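Local structure of ecto-NAD+ glycohydrolase (CD38 molecule) (Bos taurus, 3GC6) at residues A63-Y68 and L146-E151. The protein is an ecto-enzyme of the CD38 type and belongs to the ADP-ribosyl cyclase family. The protein carries 1 engineered substitution. Sequence-based numbering, arbitrary orientation.
Sequences ATKEDY and LSVFWE
The Tyr68 and Phe149 rings meet edge to face, with planes at 72°. Phe149 supplies the edge: its CD1 lies 3.8 Å from Tyr68 CE1, over the rim of one tyrosine face. The Phe149 ring is swung anti to its backbone N (chi1 170°), which puts CD1 there. Phe149 CB also meets the tyrosine, 3.6 Å from Tyr68 CZ. The tyrosine ring reaches the helix backbone as well, with Tyr68 CE2 3.5 Å from Phe149 N. Tyr68 OH gives a hydrogen bond to Tyr145 O and takes one from Trp120 NE1. These two bonds hold the ring tip beside the helix.

Val148 is buried and points at the loop, and each methyl has its own partner. CG1 lies 3.6 Å from Thr64 C, while CG2 packs 3.9 Å from Ala63 CB. Both segments belong to the helical part of the CD38 fold, apart from the four-stranded parallel sheet. Residues 63-68 lie in the loop between helices 44-55 and 69-74, with a 3-10 turn at 65-68, and they pack on helix 145-159. Thr64 and Asp67 pair in the manner of a capping box at the start of the 3-10 turn. Thr64 N gives a nearly straight bond to Asp67 OD2 (168°), from above the carboxylate plane; the return bond from Asp67 N to Thr64 OG1 is weak. Asp67 OD2 also bonds Tyr145 OH.

Lys65 and Glu151, both partly exposed, cross at about a right angle. Glu151 OE2 touches the aliphatic stem, 3.2 Å from Lys65 CG. The lysine chain bends at chi3, and Lys65 NZ makes a salt bridge with Glu155, one helical turn further on. Glu151 OE2 stays 4.7 Å from Lys65 NZ, without direct charged contact, though the opposite charges probably attract.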
loop_
_atom_site.group_PDB
_atom_site.type_symbol
_atom_site.label_atom_id
_atom_site.label_comp_id
_atom_site.label_asym_id
_atom_site.label_seq_id
_atom_site.Cartn_x
_atom_site.Cartn_y
_atom_site.Cartn_z
ATOM N N ALA A 63 7.296 26.022 15.443
ATOM C CA ALA A 63 7.629 24.795 14.733
ATOM C C ALA A 63 9.136 24.666 14.573
ATOM O O ALA A 63 9.824 25.648 14.280
ATOM C CB ALA A 63 6.969 24.759 13.345
ATOM N N THR A 64 9.639 23.455 14.759
ATOM C CA THR A 64 11.037 23.154 14.412
ATOM C C THR A 64 11.128 21.969 13.431
ATOM O O THR A 64 10.217 21.162 13.333
ATOM C CB THR A 64 11.857 22.801 15.670
ATOM O OG1 THR A 64 11.317 21.595 16.217
ATOM C CG2 THR A 64 11.788 23.931 16.730
ATOM N N LYS A 65 12.240 21.876 12.689
ATOM C CA LYS A 65 12.462 20.739 11.798
ATOM C C LYS A 65 12.296 19.404 12.528
ATOM O O LYS A 65 11.714 18.454 11.986
ATOM C CB LYS A 65 13.876 20.847 11.199
ATOM C CG LYS A 65 14.008 22.092 10.336
ATOM C CD LYS A 65 15.176 21.985 9.391
ATOM C CE LYS A 65 16.474 22.120 10.116
ATOM N NZ LYS A 65 17.549 22.634 9.190
ATOM N N GLU A 66 12.784 19.361 13.769
ATOM C CA GLU A 66 12.782 18.122 14.554
ATOM C C GLU A 66 11.354 17.630 14.844
ATOM O O GLU A 66 11.128 16.437 15.035
ATOM C CB GLU A 66 13.558 18.306 15.871
ATOM C CG GLU A 66 15.064 18.594 15.699
ATOM C CD GLU A 66 15.387 19.969 15.122
ATOM O OE1 GLU A 66 14.706 20.971 15.464
ATOM O OE2 GLU A 66 16.346 20.043 14.310
ATOM N N ASP A 67 10.387 18.549 14.904
ATOM C CA ASP A 67 8.989 18.143 15.071
ATOM C C ASP A 67 8.517 17.162 13.976
ATOM O O ASP A 67 7.563 16.405 14.170
ATOM C CB ASP A 67 8.058 19.357 15.091
ATOM C CG ASP A 67 8.212 20.196 16.366
ATOM O OD1 ASP A 67 8.589 19.626 17.404
ATOM O OD2 ASP A 67 7.945 21.402 16.304
ATOM N N TYR A 68 9.181 17.192 12.815
ATOM C CA TYR A 68 8.744 16.360 11.682
ATOM C C TYR A 68 9.636 15.122 11.475
ATOM O O TYR A 68 9.406 14.319 10.557
ATOM C CB TYR A 68 8.724 17.199 10.410
ATOM C CG TYR A 68 7.535 18.134 10.308
ATOM C CD1 TYR A 68 6.231 17.621 10.154
ATOM C CD2 TYR A 68 7.708 19.530 10.348
ATOM C CE1 TYR A 68 5.128 18.468 10.036
ATOM C CE2 TYR A 68 6.595 20.385 10.231
ATOM C CZ TYR A 68 5.324 19.855 10.070
ATOM O OH TYR A 68 4.240 20.696 9.922
ATOM N N LEU A 146 3.455 24.864 8.606
ATOM C CA LEU A 146 3.350 24.665 7.148
ATOM C C LEU A 146 4.691 24.969 6.472
ATOM O O LEU A 146 5.237 24.154 5.730
ATOM C CB LEU A 146 2.195 25.505 6.581
ATOM C CG LEU A 146 2.080 25.585 5.059
ATOM C CD1 LEU A 146 1.948 24.216 4.492
ATOM C CD2 LEU A 146 0.862 26.474 4.676
ATOM N N SER A 147 5.257 26.137 6.770
ATOM C CA SER A 147 6.540 26.538 6.188
ATOM C C SER A 147 7.670 25.588 6.583
ATOM O O SER A 147 8.483 25.167 5.730
ATOM C CB SER A 147 6.882 27.976 6.645
ATOM O OG SER A 147 5.910 28.885 6.160
ATOM N N VAL A 148 7.729 25.234 7.875
ATOM C CA VAL A 148 8.779 24.348 8.355
ATOM C C VAL A 148 8.682 22.947 7.720
ATOM O O VAL A 148 9.696 22.327 7.371
ATOM C CB VAL A 148 8.834 24.326 9.893
ATOM C CG1 VAL A 148 9.760 23.231 10.363
ATOM C CG2 VAL A 148 9.295 25.704 10.365
ATOM N N PHE A 149 7.467 22.449 7.513
ATOM C CA PHE A 149 7.289 21.158 6.831
ATOM C C PHE A 149 7.986 21.200 5.464
ATOM O O PHE A 149 8.775 20.309 5.107
ATOM C CB PHE A 149 5.801 20.877 6.615
ATOM C CG PHE A 149 5.546 19.705 5.722
ATOM C CD1 PHE A 149 5.570 18.397 6.228
ATOM C CD2 PHE A 149 5.299 19.902 4.375
ATOM C CE1 PHE A 149 5.320 17.272 5.354
ATOM C CE2 PHE A 149 5.064 18.807 3.517
ATOM C CZ PHE A 149 5.069 17.511 4.018
ATOM N N TRP A 150 7.680 22.225 4.670
ATOM C CA TRP A 150 8.234 22.227 3.301
ATOM C C TRP A 150 9.753 22.443 3.345
ATOM O O TRP A 150 10.473 21.961 2.472
ATOM C CB TRP A 150 7.518 23.275 2.444
ATOM C CG TRP A 150 6.142 22.824 2.104
ATOM C CD1 TRP A 150 4.971 23.335 2.588
ATOM C CD2 TRP A 150 5.775 21.769 1.202
ATOM N NE1 TRP A 150 3.884 22.654 2.056
ATOM C CE2 TRP A 150 4.366 21.674 1.205
ATOM C CE3 TRP A 150 6.503 20.861 0.420
ATOM C CZ2 TRP A 150 3.674 20.728 0.407
ATOM C CZ3 TRP A 150 5.828 19.924 -0.343
ATOM C CH2 TRP A 150 4.423 19.855 -0.353
ATOM N N GLU A 151 10.223 23.184 4.345
ATOM C CA GLU A 151 11.665 23.412 4.490
ATOM C C GLU A 151 12.354 22.082 4.795
ATOM O O GLU A 151 13.350 21.727 4.135
ATOM C CB GLU A 151 11.901 24.484 5.576
ATOM C CG GLU A 151 13.207 24.525 6.316
ATOM C CD GLU A 151 13.011 25.316 7.632
ATOM O OE1 GLU A 151 12.423 26.423 7.571
ATOM O OE2 GLU A 151 13.372 24.826 8.718
#